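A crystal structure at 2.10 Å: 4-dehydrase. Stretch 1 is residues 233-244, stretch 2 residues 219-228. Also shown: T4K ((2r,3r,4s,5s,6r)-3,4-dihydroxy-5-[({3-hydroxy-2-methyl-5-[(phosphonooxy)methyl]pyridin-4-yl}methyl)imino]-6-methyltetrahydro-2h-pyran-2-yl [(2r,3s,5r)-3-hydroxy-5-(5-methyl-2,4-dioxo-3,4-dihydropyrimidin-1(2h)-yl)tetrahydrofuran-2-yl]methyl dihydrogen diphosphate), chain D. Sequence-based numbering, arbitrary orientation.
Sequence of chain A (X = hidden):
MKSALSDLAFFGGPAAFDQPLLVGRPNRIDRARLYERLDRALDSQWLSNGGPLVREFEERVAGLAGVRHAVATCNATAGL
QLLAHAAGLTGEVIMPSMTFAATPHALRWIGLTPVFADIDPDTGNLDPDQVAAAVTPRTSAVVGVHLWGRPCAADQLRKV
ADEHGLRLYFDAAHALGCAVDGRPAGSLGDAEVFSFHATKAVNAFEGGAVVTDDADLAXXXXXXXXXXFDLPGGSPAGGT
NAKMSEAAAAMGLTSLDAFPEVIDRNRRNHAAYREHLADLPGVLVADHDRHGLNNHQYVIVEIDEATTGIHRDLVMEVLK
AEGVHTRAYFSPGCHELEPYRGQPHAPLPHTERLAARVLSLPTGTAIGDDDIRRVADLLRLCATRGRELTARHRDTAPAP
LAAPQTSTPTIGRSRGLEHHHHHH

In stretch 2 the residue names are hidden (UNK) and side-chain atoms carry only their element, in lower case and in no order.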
ATOM      1  N   GLY A 233       7.731  -1.677  22.869  1.00 27.13           N
ATOM      2  CA  GLY A 233       8.700  -0.592  22.736  1.00 23.87           C
ATOM      3  C   GLY A 233       8.476   0.280  21.526  1.00 44.87           C
ATOM      4  O   GLY A 233       9.128   1.331  21.358  1.00 43.52           O
ATOM      5  N   GLY A 234       7.556  -0.208  20.687  1.00 40.60           N
ATOM      6  CA  GLY A 234       7.209   0.452  19.453  1.00 28.87           C
ATOM      7  C   GLY A 234       8.456   0.746  18.645  1.00 30.60           C
ATOM      8  O   GLY A 234       9.449   0.018  18.718  1.00 29.55           O
ATOM      9  N   SER A 235       8.406   1.820  17.870  1.00 26.38           N
ATOM     10  CA  SER A 235       9.552   2.176  17.051  1.00 26.19           C
ATOM     11  C   SER A 235       9.565   3.676  16.808  1.00 22.87           C
ATOM     12  O   SER A 235       8.529   4.342  16.799  1.00 24.50           O
ATOM     13  CB  SER A 235       9.554   1.385  15.738  1.00 33.27           C
ATOM     14  OG  SER A 235       9.806   2.213  14.608  1.00 36.90           O
ATOM     15  N   PRO A 236      10.747   4.222  16.621  1.00 25.07           N
ATOM     16  CA  PRO A 236      10.810   5.639  16.389  1.00 22.75           C
ATOM     17  C   PRO A 236      10.035   6.015  15.139  1.00 26.12           C
ATOM     18  O   PRO A 236       9.613   7.167  15.068  1.00 26.50           O
ATOM     19  CB  PRO A 236      12.308   6.023  16.268  1.00 20.43           C
ATOM     20  CG  PRO A 236      13.109   4.761  16.546  1.00 28.00           C
ATOM     21  CD  PRO A 236      12.119   3.630  16.759  1.00 28.93           C
ATOM     22  N   ALA A 237       9.869   5.049  14.180  1.00 24.46           N
ATOM     23  CA  ALA A 237       9.143   5.234  12.909  1.00 24.03           C
ATOM     24  C   ALA A 237       7.629   5.279  13.083  1.00 31.09           C
ATOM     25  O   ALA A 237       6.884   5.753  12.186  1.00 25.05           O
ATOM     26  CB  ALA A 237       9.473   4.141  11.879  1.00 25.51           C
ATOM     27  N   GLY A 238       7.195   4.770  14.254  1.00 24.49           N
ATOM     28  CA  GLY A 238       5.772   4.725  14.605  1.00 28.92           C
ATOM     29  C   GLY A 238       5.125   3.481  14.045  1.00 23.21           C
ATOM     30  O   GLY A 238       4.902   2.524  14.788  1.00 25.51           O
ATOM     31  N   GLY A 239       4.867   3.510  12.725  1.00 23.80           N
ATOM     32  CA  GLY A 239       4.285   2.387  12.002  1.00 20.71           C
ATOM     33  C   GLY A 239       3.519   2.853  10.775  1.00 26.57           C
ATOM     34  O   GLY A 239       3.462   4.069  10.510  1.00 27.07           O
ATOM     35  N   THR A 240       2.944   1.887  10.027  1.00 20.39           N
ATOM     36  CA  THR A 240       2.173   2.246   8.835  1.00 19.12           C
ATOM     37  C   THR A 240       1.105   1.199   8.496  1.00 30.24           C
ATOM     38  O   THR A 240       0.790   0.302   9.266  1.00 22.43           O
ATOM     39  CB  THR A 240       3.126   2.442   7.616  1.00 13.22           C
ATOM     40  OG1 THR A 240       2.463   3.080   6.545  1.00 20.21           O
ATOM     41  CG2 THR A 240       3.695   1.084   7.157  1.00 16.89           C
ATOM     42  N   ASN A 241       0.538   1.320   7.298  1.00 27.34           N
ATOM     43  CA  ASN A 241      -0.438   0.382   6.794  1.00 19.39           C
ATOM     44  C   ASN A 241       0.170  -0.199   5.524  1.00 16.99           C
ATOM     45  O   ASN A 241       0.256   0.509   4.513  1.00 19.12           O
ATOM     46  CB  ASN A 241      -1.792   1.027   6.412  1.00 32.18           C
ATOM     47  CG  ASN A 241      -2.826  -0.025   6.038  1.00 28.47           C
ATOM     48  OD1 ASN A 241      -2.559  -1.237   6.065  1.00 21.11           O
ATOM     49  ND2 ASN A 241      -4.058   0.421   5.825  1.00 20.33           N
ATOM     50  N   ALA A 242       0.591  -1.461   5.562  1.00 23.65           N
ATOM     51  CA  ALA A 242       1.161  -2.099   4.369  1.00 23.54           C
ATOM     52  C   ALA A 242       0.592  -3.492   4.257  1.00 17.93           C
ATOM     53  O   ALA A 242       1.215  -4.426   3.749  1.00 17.85           O
ATOM     54  CB  ALA A 242       2.680  -2.160   4.477  1.00 20.33           C
ATOM     55  N   LYS A 243      -0.624  -3.592   4.782  1.00 19.59           N
ATOM     56  CA  LYS A 243      -1.402  -4.818   4.859  1.00 18.93           C
ATOM     57  C   LYS A 243      -1.890  -5.355   3.516  1.00 20.20           C
ATOM     58  O   LYS A 243      -2.287  -4.592   2.639  1.00 17.70           O
ATOM     59  CB  LYS A 243      -2.626  -4.551   5.758  1.00 24.34           C
ATOM     60  CG  LYS A 243      -2.498  -5.013   7.205  1.00 33.63           C
ATOM     61  CD  LYS A 243      -3.056  -4.062   8.263  1.00 35.86           C
ATOM     62  CE  LYS A 243      -4.502  -3.654   8.074  1.00 27.51           C
ATOM     63  NZ  LYS A 243      -4.683  -2.324   7.462  1.00 23.76           N
ATOM     64  N   MET A 244      -1.901  -6.684   3.365  1.00 20.74           N
ATOM     65  CA  MET A 244      -2.401  -7.341   2.162  1.00 17.31           C
ATOM     66  C   MET A 244      -3.810  -7.845   2.512  1.00 29.41           C
ATOM     67  O   MET A 244      -4.017  -8.505   3.545  1.00 21.76           O
ATOM     68  CB  MET A 244      -1.519  -8.497   1.646  1.00 11.56           C
ATOM     69  CG  MET A 244      -2.118  -9.171   0.408  1.00 15.25           C
ATOM     70  SD  MET A 244      -1.284 -10.712  -0.083  1.00 22.10           S
ATOM     71  CE  MET A 244       0.106 -10.069  -1.066  1.00 17.57           C
ATOM     72  N   UNK A 219       8.784 -10.299  13.372  1.00 23.33           N
ATOM     73  CA  UNK A 219       7.744  -9.824  14.251  1.00 18.65           C
ATOM     74  C   UNK A 219       7.635  -8.334  14.171  1.00 26.54           C
ATOM     75  O   UNK A 219       6.523  -7.802  14.201  1.00 27.92           O
ATOM     76  c   UNK A 219       8.119 -10.151  15.666  1.00 21.50           C
ATOM     77  N   UNK A 220       8.793  -7.660  14.100  1.00 23.30           N
ATOM     78  CA  UNK A 220       8.803  -6.193  14.013  1.00 27.50           C
ATOM     79  C   UNK A 220       8.131  -5.691  12.731  1.00 23.87           C
ATOM     80  O   UNK A 220       7.367  -4.725  12.743  1.00 26.08           O
ATOM     81  n   UNK A 220      11.706  -1.603  16.373  1.00 73.96           N
ATOM     82  c   UNK A 220      10.197  -5.576  14.085  1.00 18.66           C
ATOM     83  n   UNK A 220      12.112  -3.634  15.409  1.00 34.10           N
ATOM     84  c   UNK A 220      11.763  -2.936  16.481  1.00 68.70           C
ATOM     85  c   UNK A 220      10.874  -5.782  15.421  1.00 20.88           C
ATOM     86  n   UNK A 220      11.473  -3.544  17.652  1.00 25.31           N
ATOM     87  c   UNK A 220      12.220  -5.093  15.438  1.00 33.58           C
ATOM     88  N   UNK A 221       8.454  -6.361  11.620  1.00 19.98           N
ATOM     89  CA  UNK A 221       7.883  -5.999  10.335  1.00 22.91           C
ATOM     90  C   UNK A 221       6.375  -6.188  10.376  1.00 26.02           C
ATOM     91  O   UNK A 221       5.558  -5.376   9.926  1.00 22.78           O
ATOM     92  c   UNK A 221       8.514  -6.841   9.246  1.00 24.71           C
ATOM     93  c   UNK A 221       7.681  -6.832   7.947  1.00 18.07           C
ATOM     94  c   UNK A 221      10.859  -7.310   8.479  1.00 24.36           C
ATOM     95  c   UNK A 221       9.905  -6.261   9.010  1.00 35.50           C
ATOM     96  N   UNK A 222       5.998  -7.308  10.942  1.00 24.66           N
ATOM     97  CA  UNK A 222       4.589  -7.569  11.020  1.00 21.21           C
ATOM     98  C   UNK A 222       3.907  -6.467  11.828  1.00 25.90           C
ATOM     99  O   UNK A 222       2.956  -5.813  11.409  1.00 21.46           O
ATOM    100  c   UNK A 222       2.750 -10.924  11.578  1.00 19.44           C
ATOM    101  n   UNK A 222       2.598 -11.941   8.820  1.00 41.90           N
ATOM    102  c   UNK A 222       2.982  -9.486  11.165  1.00 26.89           C
ATOM    103  c   UNK A 222       4.350  -8.970  11.557  1.00 25.93           C
ATOM    104  c   UNK A 222       3.502 -12.380   9.692  1.00 48.10           C
ATOM    105  n   UNK A 222       3.604 -11.925  10.942  1.00 32.93           N
ATOM    106  n   UNK A 222       4.349 -13.322   9.304  1.00 33.15           N
ATOM    107  N   UNK A 223       4.413  -6.214  13.014  1.00 27.22           N
ATOM    108  CA  UNK A 223       3.788  -5.185  13.811  1.00 24.12           C
ATOM    109  C   UNK A 223       3.793  -3.830  13.122  1.00 29.85           C
ATOM    110  O   UNK A 223       2.775  -3.148  13.111  1.00 31.40           O
ATOM    111  c   UNK A 223       4.369  -5.137  15.223  1.00 26.30           C
ATOM    112  N   UNK A 224       4.931  -3.429  12.549  1.00 20.64           N
ATOM    113  CA  UNK A 224       4.995  -2.127  11.887  1.00 27.49           C
ATOM    114  C   UNK A 224       4.045  -2.014  10.681  1.00 24.79           C
ATOM    115  O   UNK A 224       3.600  -0.928  10.308  1.00 22.45           O
ATOM    116  c   UNK A 224       7.045  -0.151  13.224  1.00 23.01           C
ATOM    117  c   UNK A 224       8.839  -1.374  11.971  1.00 20.72           C
ATOM    118  c   UNK A 224       6.441  -1.820  11.428  1.00 30.81           C
ATOM    119  c   UNK A 224       7.424  -1.463  12.536  1.00 30.44           C
ATOM    120  N   UNK A 225       3.740  -3.141  10.044  1.00 17.58           N
ATOM    121  CA  UNK A 225       2.869  -3.076   8.892  1.00 20.58           C
ATOM    122  C   UNK A 225       1.431  -2.889   9.283  1.00 24.66           C
ATOM    123  O   UNK A 225       0.548  -2.684   8.447  1.00 24.73           O
ATOM    124  c   UNK A 225       3.146  -4.164   7.843  1.00 19.99           C
ATOM    125  n   UNK A 225       1.680  -5.928   8.925  1.00 25.97           N
ATOM    126  c   UNK A 225       0.850  -6.904   8.532  1.00 20.80           C
ATOM    127  c   UNK A 225       1.642  -5.952   6.702  1.00 24.19           C
ATOM    128  c   UNK A 225       2.173  -5.306   7.784  1.00 25.36           C
ATOM    129  n   UNK A 225       0.817  -6.944   7.208  1.00 23.93           N
ATOM    130  N   UNK A 226       1.246  -2.939  10.601  1.00 22.48           N
ATOM    131  CA  UNK A 226      -0.071  -2.769  11.216  1.00 27.91           C
ATOM    132  C   UNK A 226      -0.088  -1.735  12.339  1.00 25.79           C
ATOM    133  O   UNK A 226      -0.362  -2.018  13.511  1.00 23.40           O
ATOM    134  c   UNK A 226      -0.803  -4.073  11.622  1.00 32.89           C
ATOM    135  c   UNK A 226      -2.191  -3.901  12.237  1.00 60.24           C
ATOM    136  o   UNK A 226      -3.101  -3.261  11.671  1.00 35.11           O
ATOM    137  n   UNK A 226      -2.377  -4.542  13.388  1.00 37.67           N
ATOM    138  N   UNK A 227       0.233  -0.515  11.947  1.00 27.72           N
ATOM    139  CA  UNK A 227       0.234   0.634  12.831  1.00 25.28           C
ATOM    140  C   UNK A 227       1.167   0.571  14.015  1.00 31.22           C
ATOM    141  O   UNK A 227       1.078   1.425  14.888  1.00 28.43           O
ATOM    142  c   UNK A 227      -2.058   1.148  11.926  1.00 23.78           C
ATOM    143  c   UNK A 227      -3.571   1.482   9.558  1.00 17.24           C
ATOM    144  c   UNK A 227      -1.224   0.988  13.189  1.00 24.22           C
ATOM    145  c   UNK A 227      -2.667   2.463   9.962  1.00 24.04           C
ATOM    146  c   UNK A 227      -1.920   2.289  11.129  1.00 27.42           C
ATOM    147  c   UNK A 227      -2.968   0.173  11.513  1.00 24.51           C
ATOM    148  c   UNK A 227      -3.718   0.336  10.342  1.00 27.13           C
ATOM    149  N   UNK A 228       2.067  -0.416  14.008  1.00 30.46           N
ATOM    150  CA  UNK A 228       3.022  -0.592  15.078  1.00 27.08           C
ATOM    151  C   UNK A 228       2.335  -1.310  16.230  1.00 30.48           C
ATOM    152  O   UNK A 228       2.875  -1.437  17.332  1.00 29.59           O
TER
HETATM  153  N1L T4K D2500      -7.414   7.804   9.941  1.00 28.94           N
HETATM  154  C2L T4K D2500      -8.378   7.391  10.740  1.00 29.51           C
HETATM  155  C2A T4K D2500      -9.069   8.391  11.646  1.00 21.60           C
HETATM  156  C3L T4K D2500      -8.763   6.044  10.757  1.00 25.55           C
HETATM  157  O3L T4K D2500      -9.772   5.605  11.583  1.00 22.47           O
HETATM  158  C4L T4K D2500      -8.095   5.133   9.890  1.00 17.51           C
HETATM  159  C4A T4K D2500      -8.462   3.772   9.898  1.00 52.43           C
HETATM  160  C5L T4K D2500      -7.062   5.639   9.044  1.00 22.45           C
HETATM  161  C6L T4K D2500      -6.778   7.001   9.105  1.00 24.56           C
HETATM  162  C5B T4K D2500      -6.261   4.718   8.106  1.00 22.24           C
HETATM  163  OP4 T4K D2500      -7.118   4.209   7.108  1.00 34.68           O
HETATM  164  PL  T4K D2500      -6.447   2.950   6.348  1.00 19.29           P
HETATM  165  OP1 T4K D2500      -6.663   1.611   7.182  1.00 17.49           O
HETATM  166  OP2 T4K D2500      -7.263   2.832   4.967  1.00 19.42           O
HETATM  167  OP3 T4K D2500      -4.862   3.147   6.041  1.00 14.72           O
HETATM  168  C1G T4K D2500      -9.819  -0.554  12.039  1.00 74.96           C
HETATM  169  C2G T4K D2500      -9.282  -0.386  10.582  1.00 74.96           C
HETATM  170  O2G T4K D2500      -8.206  -1.307  10.346  1.00 48.45           O
HETATM  171  C3G T4K D2500      -8.839   1.067  10.241  1.00100.00           C
HETATM  172  O3G T4K D2500      -8.774   1.203   8.814  1.00 51.46           O
HETATM  173  C4G T4K D2500      -9.860   2.062  10.828  1.00100.00           C
HETATM  174  N4A T4K D2500      -9.435   3.383  10.724  1.00 65.24           N
HETATM  175  C5G T4K D2500      -9.974   1.746  12.309  1.00100.00           C
HETATM  176  C6G T4K D2500     -10.695   2.896  13.030  1.00 50.56           C
HETATM  177  O5G T4K D2500     -10.680   0.518  12.458  1.00 55.45           O
HETATM  178  P2  T4K D2500      -8.491  -2.128  13.854  1.00 84.03           P
HETATM  179  O3P T4K D2500      -7.021  -2.091  14.551  1.00 83.58           O
HETATM  180  O4P T4K D2500      -9.619  -2.255  15.009  1.00100.00           O
HETATM  181  OPP T4K D2500      -8.551  -3.398  12.825  1.00100.00           O
HETATM  182  P   T4K D2500      -9.472  -4.602  13.423  1.00 64.65           P
HETATM  183  O1P T4K D2500      -9.068  -5.987  12.687  1.00100.00           O
HETATM  184  O2P T4K D2500      -9.237  -4.760  15.018  1.00 46.67           O
HETATM  185  O5  T4K D2500     -11.029  -4.294  13.120  1.00100.00           O
HETATM  186  C5  T4K D2500     -11.723  -4.251  14.367  1.00 55.16           C
HETATM  187  C4  T4K D2500     -13.176  -4.670  14.151  1.00100.00           C
HETATM  188  O4  T4K D2500     -13.465  -4.836  12.724  1.00 53.36           O
HETATM  189  C3  T4K D2500     -13.448  -6.038  14.841  1.00 80.18           C
HETATM  190  O3  T4K D2500     -14.673  -6.001  15.609  1.00 55.58           O
HETATM  191  C2  T4K D2500     -13.513  -7.030  13.651  1.00 40.92           C
HETATM  192  C1  T4K D2500     -13.998  -6.158  12.494  1.00 50.77           C
HETATM  193  N11 T4K D2500     -13.553  -6.679  11.177  1.00 78.15           N
HETATM  194  C61 T4K D2500     -12.306  -6.353  10.700  1.00100.00           C
HETATM  195  C51 T4K D2500     -11.907  -6.807   9.489  1.00 51.81           C
HETATM  196  C5A T4K D2500     -10.538  -6.468   8.958  1.00 27.79           C
HETATM  197  C21 T4K D2500     -14.384  -7.451  10.430  1.00100.00           C
HETATM  198  O21 T4K D2500     -15.496  -7.743  10.836  1.00 71.05           O
HETATM  199  N31 T4K D2500     -14.000  -7.912   9.232  1.00100.00           N
HETATM  200  C41 T4K D2500     -12.791  -7.609   8.734  1.00 60.47           C
HETATM  201  O41 T4K D2500     -12.471  -8.025   7.644  1.00 54.75           O
HETATM  202  O1G T4K D2500      -8.755  -0.773  12.994  1.00100.00           O
HETATM  203  O   HOH W   1      10.535  -1.745  19.979  1.00 28.37           O
HETATM  204  O   HOH W   2      -0.701  -8.345   5.551  1.00 26.55           O

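Position 219 carries one side-chain carbon, far from stretch 1: Ala219, whose O accepts the helical bond from N of 223. Position 220 has three carbons, a nitrogen, and a carbon bearing two more nitrogens, the guanidinium of Arg220. Its reach brings NH2 to 3.7 Å from Ser235 CB, while a water bridges NH1 (3.1 Å) and Gly234 O (2.4 Å).

Position 221 shows four carbons forked at the first, with one arm two carbons long. This is Ile221, buried but turned to other parts of the structure. Position 222 repeats the guanidinium pattern; Arg222 is out of reach of stretch 1, and its terminal nitrogens bond elsewhere in the structure. Position 223 has a single carbon, Ala223, a small residue for a buried helical site.

Position 224 has four carbons forked at the second, hence Leu224. Its CD2 lies 3.9 Å from Ser235 CB, an apolar contact in a buried setting, and its backbone O accepts a hydrogen bond from Thr240 N at 2.9 Å.

Position 225 has one carbon and then a five-membered ring of three carbons and two nitrogens: His225. The two nitrogens serve different partners. ND1 donates to Arg222 O (2.8 Å), tying the ring to its own helix, whereas NE2 meets a water at 2.6 Å that also accepts from Met244 N (3.0 Å). Lys243 CG packs over the ring face, 4.2 Å from the centroid of His225, as a CH-pi contact.

Position 226 has two carbons, the second carrying one oxygen and one nitrogen, so it is Asn226. The amide oxygen OD1 lies 3.5 Å from Lys243 CD, a contact without a hydrogen bond.

Position 227 has one carbon and a six-carbon ring, Phe227. CZ touches Asn241 CB at 3.6 Å, and the ring edge faces T4K, with CZ 3.9 Å from OP1. Position 228 has no side chain and a positive phi, which favours glycine; a CB on Gly228 would lie 2.3 Å from Gly238 O, a clash.

The contact is chiefly a backbone one, extended by side chains. As the helix gives way to a turn, Leu224 O and His225 O receive Thr240 N and Ala242 N (2.9 and 3.1 Å), and Phe227 N returns a bond to Thr240 O (2.9 Å). Gly239 allows close passage, since a CB there would clash with Gly228 N. Thus held beside stretch 2, Asn241 offers ND2 to T4K OP3 (2.9 Å), while its OD1 accepts from Lys243 NZ (2.8 Å).

Stretch 2 (219-228) ARIRALHNFG
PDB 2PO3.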